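Local coordinates for aromatic-amino-acid:2-oxoglutarate transaminase (Candida albicans, PDB 6HND), which probably transfers amino groups between aromatic amino acids, and perhaps 2-aminoadipate, and 2-oxo acids, using pyridoxal 5'-phosphate as cofactor, at residues 258-263 and 320-325; 153-158 and 326-331; 285-290 and 401-406. All blocks are in the same frame, centred on the assembly; numbering follows the deposited sequence.

Contact 1: 258-263 and 320-325; sequences QSLEFR and LTPSYL
Gln-258 and Tyr-324 both set CG anti to their own carbonyl carbon, beside the backbone N (chi1 -69° and -81°). Beyond CG the Gln-258 chain is extended, and its amide meets the end of the Tyr-324 ring, where the hydroxyl donates to the amide oxygen, OH to OE1 2.5 Å. OE1 lies at the ring edge, and the amide plane stands 89° from that of the ring. Arg-263 CB lies over one face of the same ring, a CH-pi contact 4.2 Å from the centroid, and CG comes within 3.7 Å of Tyr-324 CZ. The arrangement belongs to the large domain of a class I aminotransferase, where helix 260-272 connects the parallel strands 243-246 and 276-280 and the loop 320-325 leads back towards strand 333-338. Here the helix opens with Ser-259 as N-cap, its OG accepting from Phe-262 N. The extended side chain of Arg-263 reaches the carbonyl oxygen of Gln-258 and grips it side-on, with NE at 2.7 Å and NH2 at 2.8 Å from O. NH2 lies in the carbonyl plane, on a lone pair, whereas NE stands above that plane. The oxygen itself lies in the guanidinium plane, which fixes the rotation of the group and presents a face to Thr-321, whose CG2 sits 3.4 Å from Arg-263 NE. NH2 has a second partner in Thr-249. Farther out, Leu-260 CD1 packs on Pro-322 CG at 3.8 Å, the two side chains crossing at about a right angle.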
loop_
_atom_site.group_PDB
_atom_site.type_symbol
_atom_site.label_atom_id
_atom_site.label_comp_id
_atom_site.label_asym_id
_atom_site.label_seq_id
_atom_site.Cartn_x
_atom_site.Cartn_y
_atom_site.Cartn_z
ATOM N N GLN B 258 26.886 -3.395 -13.861
ATOM C CA GLN B 258 28.170 -3.063 -13.199
ATOM C C GLN B 258 28.863 -4.382 -12.870
ATOM O O GLN B 258 28.198 -5.254 -12.276
ATOM C CB GLN B 258 27.947 -2.219 -11.940
ATOM C CG GLN B 258 27.451 -0.811 -12.214
ATOM C CD GLN B 258 27.040 -0.116 -10.938
ATOM O OE1 GLN B 258 27.349 -0.558 -9.829
ATOM N NE2 GLN B 258 26.342 0.989 -11.088
ATOM N N SER B 259 30.131 -4.509 -13.269
ATOM C CA SER B 259 31.043 -5.617 -12.886
ATOM C C SER B 259 31.222 -5.634 -11.365
ATOM O O SER B 259 31.014 -4.576 -10.708
ATOM C CB SER B 259 32.382 -5.469 -13.564
ATOM O OG SER B 259 33.130 -4.422 -12.963
ATOM N N LEU B 260 31.652 -6.773 -10.824
ATOM C CA LEU B 260 32.035 -6.872 -9.396
ATOM C C LEU B 260 33.104 -5.814 -9.093
ATOM O O LEU B 260 32.933 -5.094 -8.110
ATOM C CB LEU B 260 32.520 -8.284 -9.089
ATOM C CG LEU B 260 33.056 -8.505 -7.674
ATOM C CD1 LEU B 260 32.047 -8.065 -6.602
ATOM C CD2 LEU B 260 33.464 -9.969 -7.497
ATOM N N GLU B 261 34.115 -5.648 -9.948
ATOM C CA GLU B 261 35.250 -4.747 -9.618
ATOM C C GLU B 261 34.773 -3.278 -9.660
ATOM O O GLU B 261 35.215 -2.478 -8.805
ATOM C CB GLU B 261 36.477 -5.142 -10.454
ATOM C CG GLU B 261 36.634 -4.436 -11.785
ATOM C CD GLU B 261 37.976 -4.736 -12.452
ATOM O OE1 GLU B 261 38.550 -3.810 -13.072
ATOM O OE2 GLU B 261 38.448 -5.902 -12.338
ATOM N N PHE B 262 33.850 -2.948 -10.564
ATOM C CA PHE B 262 33.200 -1.611 -10.632
ATOM C C PHE B 262 32.422 -1.336 -9.332
ATOM O O PHE B 262 32.553 -0.257 -8.754
ATOM C CB PHE B 262 32.329 -1.525 -11.888
ATOM C CG PHE B 262 31.806 -0.147 -12.178
ATOM C CD1 PHE B 262 30.728 0.369 -11.470
ATOM C CD2 PHE B 262 32.402 0.642 -13.143
ATOM C CE1 PHE B 262 30.236 1.641 -11.746
ATOM C CE2 PHE B 262 31.923 1.915 -13.410
ATOM C CZ PHE B 262 30.854 2.419 -12.698
ATOM N N ARG B 263 31.655 -2.313 -8.850
ATOM C CA ARG B 263 30.883 -2.176 -7.585
ATOM C C ARG B 263 31.825 -1.953 -6.394
ATOM O O ARG B 263 31.455 -1.170 -5.504
ATOM C CB ARG B 263 29.998 -3.394 -7.340
ATOM C CG ARG B 263 28.869 -3.549 -8.345
ATOM C CD ARG B 263 28.382 -4.989 -8.414
ATOM N NE ARG B 263 27.631 -5.163 -9.636
ATOM C CZ ARG B 263 26.310 -5.194 -9.717
ATOM N NH1 ARG B 263 25.553 -5.165 -8.632
ATOM N NH2 ARG B 263 25.747 -5.323 -10.904
ATOM N N LEU B 320 25.192 -14.820 -11.841
ATOM C CA LEU B 320 24.658 -13.759 -10.952
ATOM C C LEU B 320 25.773 -12.766 -10.614
ATOM O O LEU B 320 26.791 -13.185 -10.140
ATOM C CB LEU B 320 24.080 -14.430 -9.704
ATOM C CG LEU B 320 22.939 -13.678 -9.029
ATOM C CD1 LEU B 320 21.783 -13.479 -10.006
ATOM C CD2 LEU B 320 22.481 -14.418 -7.775
ATOM N N THR B 321 25.603 -11.482 -10.883
ATOM C CA THR B 321 26.582 -10.468 -10.438
ATOM C C THR B 321 26.268 -10.110 -8.992
ATOM O O THR B 321 25.106 -9.882 -8.689
ATOM C CB THR B 321 26.585 -9.229 -11.328
ATOM O OG1 THR B 321 26.626 -9.679 -12.688
ATOM C CG2 THR B 321 27.732 -8.316 -10.953
ATOM N N PRO B 322 27.270 -10.090 -8.069
ATOM C CA PRO B 322 27.047 -9.739 -6.675
ATOM C C PRO B 322 26.325 -8.411 -6.444
ATOM O O PRO B 322 26.582 -7.470 -7.177
ATOM C CB PRO B 322 28.456 -9.643 -6.101
ATOM C CG PRO B 322 29.237 -10.653 -6.906
ATOM C CD PRO B 322 28.672 -10.492 -8.294
ATOM N N SER B 323 25.460 -8.406 -5.415
ATOM C CA SER B 323 24.772 -7.229 -4.839
ATOM C C SER B 323 25.785 -6.397 -4.053
ATOM O O SER B 323 26.724 -6.981 -3.470
ATOM C CB SER B 323 23.592 -7.664 -3.958
ATOM O OG SER B 323 23.107 -6.606 -3.126
ATOM N N TYR B 324 25.556 -5.085 -3.999
ATOM C CA TYR B 324 26.202 -4.159 -3.034
ATOM C C TYR B 324 26.081 -4.681 -1.592
ATOM O O TYR B 324 26.935 -4.303 -0.779
ATOM C CB TYR B 324 25.657 -2.736 -3.222
ATOM C CG TYR B 324 26.307 -2.006 -4.379
ATOM C CD1 TYR B 324 27.524 -1.351 -4.206
ATOM C CD2 TYR B 324 25.748 -2.007 -5.646
ATOM C CE1 TYR B 324 28.133 -0.661 -5.242
ATOM C CE2 TYR B 324 26.349 -1.329 -6.698
ATOM C CZ TYR B 324 27.551 -0.666 -6.498
ATOM O OH TYR B 324 28.179 -0.022 -7.518
ATOM N N LEU B 325 25.079 -5.497 -1.264
ATOM C CA LEU B 325 24.925 -6.102 0.095
ATOM C C LEU B 325 26.177 -6.930 0.412
ATOM O O LEU B 325 26.559 -7.033 1.601
ATOM C CB LEU B 325 23.692 -7.016 0.148
ATOM C CG LEU B 325 22.296 -6.372 0.151
ATOM C CD1 LEU B 325 21.220 -7.453 0.207
ATOM C CD2 LEU B 325 22.106 -5.378 1.293
#

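Contact 2: 153-158 and 326-331; sequences PNYDDW and ELDTTG
Tyr-155 meets the turn 328-331 with both the face and the edge of its ring. Over one face, displaced towards the rim, stands the backbone N of Gly-331, while Gly-331 CA lies 3.6 Å from Tyr-155 OH. At the edge, CD1 comes within 3.4 Å of the carbonyl oxygen of Asp-328. The ring carbon CE1 of Tyr-155 approaches Asp-328 OD2 to 3.7 Å, and the hydroxyl is linked to the same oxygen through a water, to which Tyr-155 OH donates at 2.5 Å and which in turn donates to Asp-328 OD2 at 2.7 Å. Beside the tyrosine, Asn-154 rests CB against two carbonyl oxygens, 3.1 Å from Asp-328 O and 3.2 Å from Glu-326 O. Its amide end runs alongside Thr-329, both side chains pointing the same way.

The next shell shapes the turn that the ring meets. Asp-328 folds its own chain into an Asx turn, OD1 accepting from Thr-330 N at 3.3 Å from above the carboxylate plane. OD1 is also met by Tyr-267 OH and Arg-332 N, OD2 by Val-333 N; these donors would be expected to stabilise a negative charge on this buried group. Gly-331, with positive phi, completes the bend. Glu-326 OE2 is hydrogen-bonded to His-151 ND1.

The contact thus joins two loops at one end of the large-domain sheet: 153-158 leads from helix 137-151 into edge strand 158-163, while the loop 326-331 runs into strand 333-338, with helix 260-272 packed against Leu-327 and Thr-330.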
loop_
_atom_site.group_PDB
_atom_site.type_symbol
_atom_site.label_atom_id
_atom_site.label_comp_id
_atom_site.label_asym_id
_atom_site.label_seq_id
_atom_site.Cartn_x
_atom_site.Cartn_y
_atom_site.Cartn_z
ATOM N N PRO B 153 24.436 -10.601 2.658
ATOM C CA PRO B 153 25.150 -9.432 3.169
ATOM C C PRO B 153 26.446 -9.811 3.909
ATOM O O PRO B 153 26.517 -10.866 4.510
ATOM C CB PRO B 153 24.132 -8.788 4.119
ATOM C CG PRO B 153 22.786 -9.260 3.610
ATOM C CD PRO B 153 23.059 -10.677 3.161
ATOM N N ASN B 154 27.450 -8.952 3.836
ATOM C CA ASN B 154 28.775 -9.189 4.455
ATOM C C ASN B 154 28.772 -8.650 5.884
ATOM O O ASN B 154 29.772 -8.017 6.258
ATOM C CB ASN B 154 29.884 -8.556 3.606
ATOM C CG ASN B 154 31.272 -9.055 3.948
ATOM O OD1 ASN B 154 31.413 -10.168 4.429
ATOM N ND2 ASN B 154 32.283 -8.226 3.749
ATOM N N TYR B 155 27.673 -8.831 6.630
ATOM C CA TYR B 155 27.521 -8.424 8.062
ATOM C C TYR B 155 26.255 -9.100 8.569
ATOM O O TYR B 155 25.506 -9.640 7.721
ATOM C CB TYR B 155 27.503 -6.899 8.258
ATOM C CG TYR B 155 26.235 -6.207 7.798
ATOM C CD1 TYR B 155 26.008 -5.955 6.450
ATOM C CD2 TYR B 155 25.232 -5.860 8.689
ATOM C CE1 TYR B 155 24.835 -5.390 5.987
ATOM C CE2 TYR B 155 24.064 -5.254 8.252
ATOM C CZ TYR B 155 23.863 -5.012 6.898
ATOM O OH TYR B 155 22.700 -4.448 6.469
ATOM N N ASP B 156 26.007 -9.059 9.874
ATOM C CA ASP B 156 25.042 -9.971 10.553
ATOM C C ASP B 156 23.738 -9.251 10.947
ATOM O O ASP B 156 22.706 -9.950 11.064
ATOM C CB ASP B 156 25.720 -10.638 11.755
ATOM C CG ASP B 156 26.814 -11.638 11.375
ATOM O OD1 ASP B 156 26.784 -12.149 10.212
ATOM O OD2 ASP B 156 27.695 -11.903 12.245
ATOM N N ASP B 157 23.765 -7.924 11.085
ATOM C CA ASP B 157 22.693 -7.093 11.700
ATOM C C ASP B 157 21.757 -6.511 10.631
ATOM O O ASP B 157 21.391 -5.319 10.727
ATOM C CB ASP B 157 23.307 -5.996 12.576
ATOM C CG ASP B 157 23.744 -6.530 13.926
ATOM O OD1 ASP B 157 23.088 -7.479 14.432
ATOM O OD2 ASP B 157 24.732 -6.009 14.451
ATOM N N TRP B 158 21.371 -7.333 9.659
ATOM C CA TRP B 158 20.457 -6.954 8.556
ATOM C C TRP B 158 19.098 -7.595 8.812
ATOM O O TRP B 158 19.022 -8.567 9.621
ATOM C CB TRP B 158 21.011 -7.375 7.193
ATOM C CG TRP B 158 21.213 -8.847 6.995
ATOM C CD1 TRP B 158 22.354 -9.535 7.275
ATOM C CD2 TRP B 158 20.341 -9.785 6.338
ATOM N NE1 TRP B 158 22.247 -10.835 6.871
ATOM C CE2 TRP B 158 21.029 -11.025 6.291
ATOM C CE3 TRP B 158 19.053 -9.711 5.784
ATOM C CZ2 TRP B 158 20.464 -12.185 5.767
ATOM C CZ3 TRP B 158 18.478 -10.864 5.287
ATOM C CH2 TRP B 158 19.179 -12.081 5.274
ATOM N N GLU B 326 26.743 -7.553 -0.622
ATOM C CA GLU B 326 27.840 -8.536 -0.484
ATOM C C GLU B 326 29.130 -7.778 -0.153
ATOM O O GLU B 326 30.016 -8.421 0.381
ATOM C CB GLU B 326 27.931 -9.414 -1.733
ATOM C CG GLU B 326 26.724 -10.321 -1.840
ATOM C CD GLU B 326 26.563 -11.077 -3.144
ATOM O OE1 GLU B 326 27.356 -11.961 -3.378
ATOM O OE2 GLU B 326 25.607 -10.798 -3.891
ATOM N N LEU B 327 29.192 -6.476 -0.436
ATOM C CA LEU B 327 30.347 -5.602 -0.132
ATOM C C LEU B 327 30.161 -4.900 1.206
ATOM O O LEU B 327 31.168 -4.510 1.811
ATOM C CB LEU B 327 30.476 -4.566 -1.252
ATOM C CG LEU B 327 30.609 -5.161 -2.653
ATOM C CD1 LEU B 327 30.866 -4.073 -3.664
ATOM C CD2 LEU B 327 31.731 -6.189 -2.688
ATOM N N ASP B 328 28.907 -4.699 1.605
ATOM C CA ASP B 328 28.498 -3.857 2.758
ATOM C C ASP B 328 28.885 -4.577 4.052
ATOM O O ASP B 328 28.564 -5.783 4.192
ATOM C CB ASP B 328 26.997 -3.543 2.685
ATOM C CG ASP B 328 26.529 -2.456 3.632
ATOM O OD1 ASP B 328 27.394 -1.663 4.112
ATOM O OD2 ASP B 328 25.297 -2.384 3.841
ATOM N N THR B 329 29.585 -3.868 4.929
ATOM C CA THR B 329 29.969 -4.328 6.291
ATOM C C THR B 329 29.210 -3.545 7.380
ATOM O O THR B 329 29.205 -4.039 8.520
ATOM C CB THR B 329 31.490 -4.225 6.465
ATOM O OG1 THR B 329 31.905 -2.882 6.209
ATOM C CG2 THR B 329 32.229 -5.178 5.548
ATOM N N THR B 330 28.572 -2.402 7.059
ATOM C CA THR B 330 28.046 -1.436 8.066
ATOM C C THR B 330 26.547 -1.163 7.910
ATOM O O THR B 330 25.996 -0.536 8.807
ATOM C CB THR B 330 28.787 -0.103 7.956
ATOM O OG1 THR B 330 28.470 0.443 6.670
ATOM C CG2 THR B 330 30.281 -0.267 8.139
ATOM N N GLY B 331 25.905 -1.609 6.831
ATOM C CA GLY B 331 24.469 -1.362 6.606
ATOM C C GLY B 331 24.245 -0.060 5.859
ATOM O O GLY B 331 23.187 0.546 6.037
HETATM O O HOH W 1 22.917 -3.742 4.073
#

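Contact 3: 285-290 and 401-406; sequences YLTLPK and KMRLNY
Leu-286 sits at the centre of an inverse gamma turn, an uncommon tight bend, and from it reaches across to Tyr-406: CD1 lies over one face of the ring, offset towards the rim, 4.1 Å from the centroid and 18° off the normal. The other branch, CD2, rests 4.1 Å from Met-402 CB, one helical turn earlier. A second leucine continues the apolar row, Leu-288 CD2 lying 4.1 Å from Tyr-406 CB. Tyr-406 also stacks with Phe-50 of the second subunit, which packs on Met-402 as well, so this surface of the helix takes part in the dimer interface. In enzymes of this fold a long helix typically bridges the large and small domains, and helix 392-418 fits that role. The chain 285-290 passes over it, nearest at Leu-286 and Arg-403, just after the cofactor-binding Tyr-283, and Leu-286 and Leu-288 are further tied by backbone hydrogen bonds to Gly-436 and Lys-434. On the polar flank, Arg-403 starts with CG anti to the backbone N (chi1 177°) and stays extended to NE, which brings its guanidinium up to Thr-287. NE is 2.8 Å from Thr-287 O and 3.0 Å from Thr-287 OG1; the hydroxyl oxygen lies in the guanidinium plane, whereas the carbonyl oxygen is set obliquely to it. One water bridges the pair, accepting from Arg-403 NH2 at 2.6 Å and hydrogen-bonded to Thr-287 OG1. Arg-403 and Pro-289 reach towards each other tip to tip, with NH2 3.5 Å from Pro-289 CD, and His-319 packs on both Thr-287 and Arg-403.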
loop_
_atom_site.group_PDB
_atom_site.type_symbol
_atom_site.label_atom_id
_atom_site.label_comp_id
_atom_site.label_asym_id
_atom_site.label_seq_id
_atom_site.Cartn_x
_atom_site.Cartn_y
_atom_site.Cartn_z
ATOM N N TYR B 285 18.148 -11.075 -11.673
ATOM C CA TYR B 285 18.160 -12.558 -11.666
ATOM C C TYR B 285 18.036 -13.054 -13.107
ATOM O O TYR B 285 18.479 -14.183 -13.380
ATOM C CB TYR B 285 17.089 -13.153 -10.753
ATOM C CG TYR B 285 17.267 -12.774 -9.311
ATOM C CD1 TYR B 285 18.302 -13.317 -8.581
ATOM C CD2 TYR B 285 16.416 -11.886 -8.674
ATOM C CE1 TYR B 285 18.503 -12.988 -7.258
ATOM C CE2 TYR B 285 16.609 -11.551 -7.340
ATOM C CZ TYR B 285 17.665 -12.097 -6.632
ATOM O OH TYR B 285 17.919 -11.790 -5.333
ATOM N N LEU B 286 17.492 -12.226 -14.003
ATOM C CA LEU B 286 17.331 -12.575 -15.446
ATOM C C LEU B 286 18.635 -12.248 -16.175
ATOM O O LEU B 286 18.685 -11.243 -16.872
ATOM C CB LEU B 286 16.127 -11.815 -15.999
ATOM C CG LEU B 286 14.826 -12.045 -15.227
ATOM C CD1 LEU B 286 13.727 -11.129 -15.745
ATOM C CD2 LEU B 286 14.389 -13.511 -15.275
ATOM N N THR B 287 19.673 -13.063 -15.958
ATOM C CA THR B 287 21.024 -12.887 -16.547
ATOM C C THR B 287 20.940 -13.397 -17.987
ATOM O O THR B 287 20.279 -14.422 -18.196
ATOM C CB THR B 287 22.110 -13.589 -15.716
ATOM O OG1 THR B 287 21.780 -14.982 -15.667
ATOM C CG2 THR B 287 22.223 -13.043 -14.310
ATOM N N LEU B 288 21.543 -12.684 -18.941
ATOM C CA LEU B 288 21.412 -12.996 -20.388
ATOM C C LEU B 288 22.801 -13.218 -20.962
ATOM O O LEU B 288 23.636 -12.319 -20.864
ATOM C CB LEU B 288 20.706 -11.833 -21.093
ATOM C CG LEU B 288 19.428 -11.320 -20.440
ATOM C CD1 LEU B 288 18.923 -10.089 -21.166
ATOM C CD2 LEU B 288 18.361 -12.397 -20.409
ATOM N N PRO B 289 23.092 -14.393 -21.566
ATOM C CA PRO B 289 24.359 -14.609 -22.260
ATOM C C PRO B 289 24.488 -13.646 -23.447
ATOM O O PRO B 289 23.446 -13.200 -23.975
ATOM C CB PRO B 289 24.357 -16.059 -22.758
ATOM C CG PRO B 289 23.040 -16.666 -22.303
ATOM C CD PRO B 289 22.215 -15.560 -21.656
ATOM N N LYS B 290 25.729 -13.309 -23.820
ATOM C CA LYS B 290 25.987 -12.323 -24.905
ATOM C C LYS B 290 25.408 -12.859 -26.224
ATOM O O LYS B 290 25.277 -14.092 -26.403
ATOM C CB LYS B 290 27.458 -11.893 -24.946
ATOM C CG LYS B 290 28.459 -12.794 -25.642
ATOM C CD LYS B 290 29.654 -11.992 -26.172
ATOM C CE LYS B 290 30.989 -12.690 -25.995
ATOM N NZ LYS B 290 31.058 -13.973 -26.740
ATOM N N LYS B 401 13.879 -20.834 -15.758
ATOM C CA LYS B 401 12.967 -21.054 -16.918
ATOM C C LYS B 401 12.645 -19.706 -17.569
ATOM O O LYS B 401 12.701 -19.612 -18.821
ATOM C CB LYS B 401 11.665 -21.748 -16.522
ATOM C CG LYS B 401 11.788 -23.201 -16.094
ATOM C CD LYS B 401 10.447 -23.819 -15.877
ATOM C CE LYS B 401 10.511 -25.301 -15.580
ATOM N NZ LYS B 401 11.266 -25.564 -14.339
ATOM N N MET B 402 12.344 -18.696 -16.750
ATOM C CA MET B 402 12.029 -17.328 -17.244
ATOM C C MET B 402 13.260 -16.752 -17.945
ATOM O O MET B 402 13.089 -16.086 -18.962
ATOM C CB MET B 402 11.623 -16.377 -16.115
ATOM C CG MET B 402 10.450 -16.860 -15.281
ATOM S SD MET B 402 9.101 -15.664 -15.277
ATOM C CE MET B 402 9.986 -14.140 -14.945
ATOM N N ARG B 403 14.449 -16.990 -17.386
ATOM C CA ARG B 403 15.751 -16.543 -17.954
ATOM C C ARG B 403 15.858 -16.953 -19.428
ATOM O O ARG B 403 16.222 -16.068 -20.278
ATOM C CB ARG B 403 16.898 -17.125 -17.123
ATOM C CG ARG B 403 18.270 -16.796 -17.669
ATOM C CD ARG B 403 19.377 -17.266 -16.747
ATOM N NE ARG B 403 20.636 -17.137 -17.449
ATOM C CZ ARG B 403 21.086 -17.991 -18.382
ATOM N NH1 ARG B 403 20.390 -19.064 -18.743
ATOM N NH2 ARG B 403 22.251 -17.749 -18.950
ATOM N N LEU B 404 15.547 -18.227 -19.713
ATOM C CA LEU B 404 15.674 -18.859 -21.054
ATOM C C LEU B 404 14.778 -18.131 -22.037
ATOM O O LEU B 404 15.252 -17.907 -23.164
ATOM C CB LEU B 404 15.268 -20.332 -21.017
ATOM C CG LEU B 404 16.340 -21.298 -20.535
ATOM C CD1 LEU B 404 15.845 -22.730 -20.695
ATOM C CD2 LEU B 404 17.644 -21.073 -21.286
ATOM N N ASN B 405 13.533 -17.856 -21.645
ATOM C CA ASN B 405 12.564 -17.102 -22.495
ATOM C C ASN B 405 13.157 -15.729 -22.843
ATOM O O ASN B 405 13.204 -15.365 -24.042
ATOM C CB ASN B 405 11.231 -16.846 -21.791
ATOM C CG ASN B 405 10.105 -17.729 -22.273
ATOM O OD1 ASN B 405 9.321 -17.322 -23.136
ATOM N ND2 ASN B 405 9.993 -18.912 -21.686
ATOM N N TYR B 406 13.543 -14.979 -21.806
ATOM C CA TYR B 406 14.088 -13.607 -21.897
ATOM C C TYR B 406 15.342 -13.632 -22.769
ATOM O O TYR B 406 15.481 -12.732 -23.623
ATOM C CB TYR B 406 14.317 -13.027 -20.496
ATOM C CG TYR B 406 13.092 -12.366 -19.915
ATOM C CD1 TYR B 406 12.711 -11.103 -20.318
ATOM C CD2 TYR B 406 12.285 -13.003 -18.987
ATOM C CE1 TYR B 406 11.576 -10.489 -19.812
ATOM C CE2 TYR B 406 11.152 -12.400 -18.463
ATOM C CZ TYR B 406 10.803 -11.132 -18.867
ATOM O OH TYR B 406 9.702 -10.512 -18.376
HETATM O O HOH W 2 23.528 -15.782 -17.857
#

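One run of chain, 320-331, serves both contact 1 and contact 2, whose centres are 14 Å apart. They join where Leu-325 O probably accepts from Asn-154 N at 3.1 Å and where Leu-327 CD1 packs on Arg-263 O. Contact 1 also touches contact 3, Leu-320 CD1 lying 3.8 Å from Tyr-285 CD1, whereas contacts 2 and 3 stay about 8 Å apart at their nearest atoms. The cofactor lies nearer two of the three: the side chain of Leu-286 is about 10 Å from bound pyridoxal-5'-phosphate and that of Gln-258 about 12 Å, while contact 2 is remote from the pocket. Contact 3 alone reaches the second subunit.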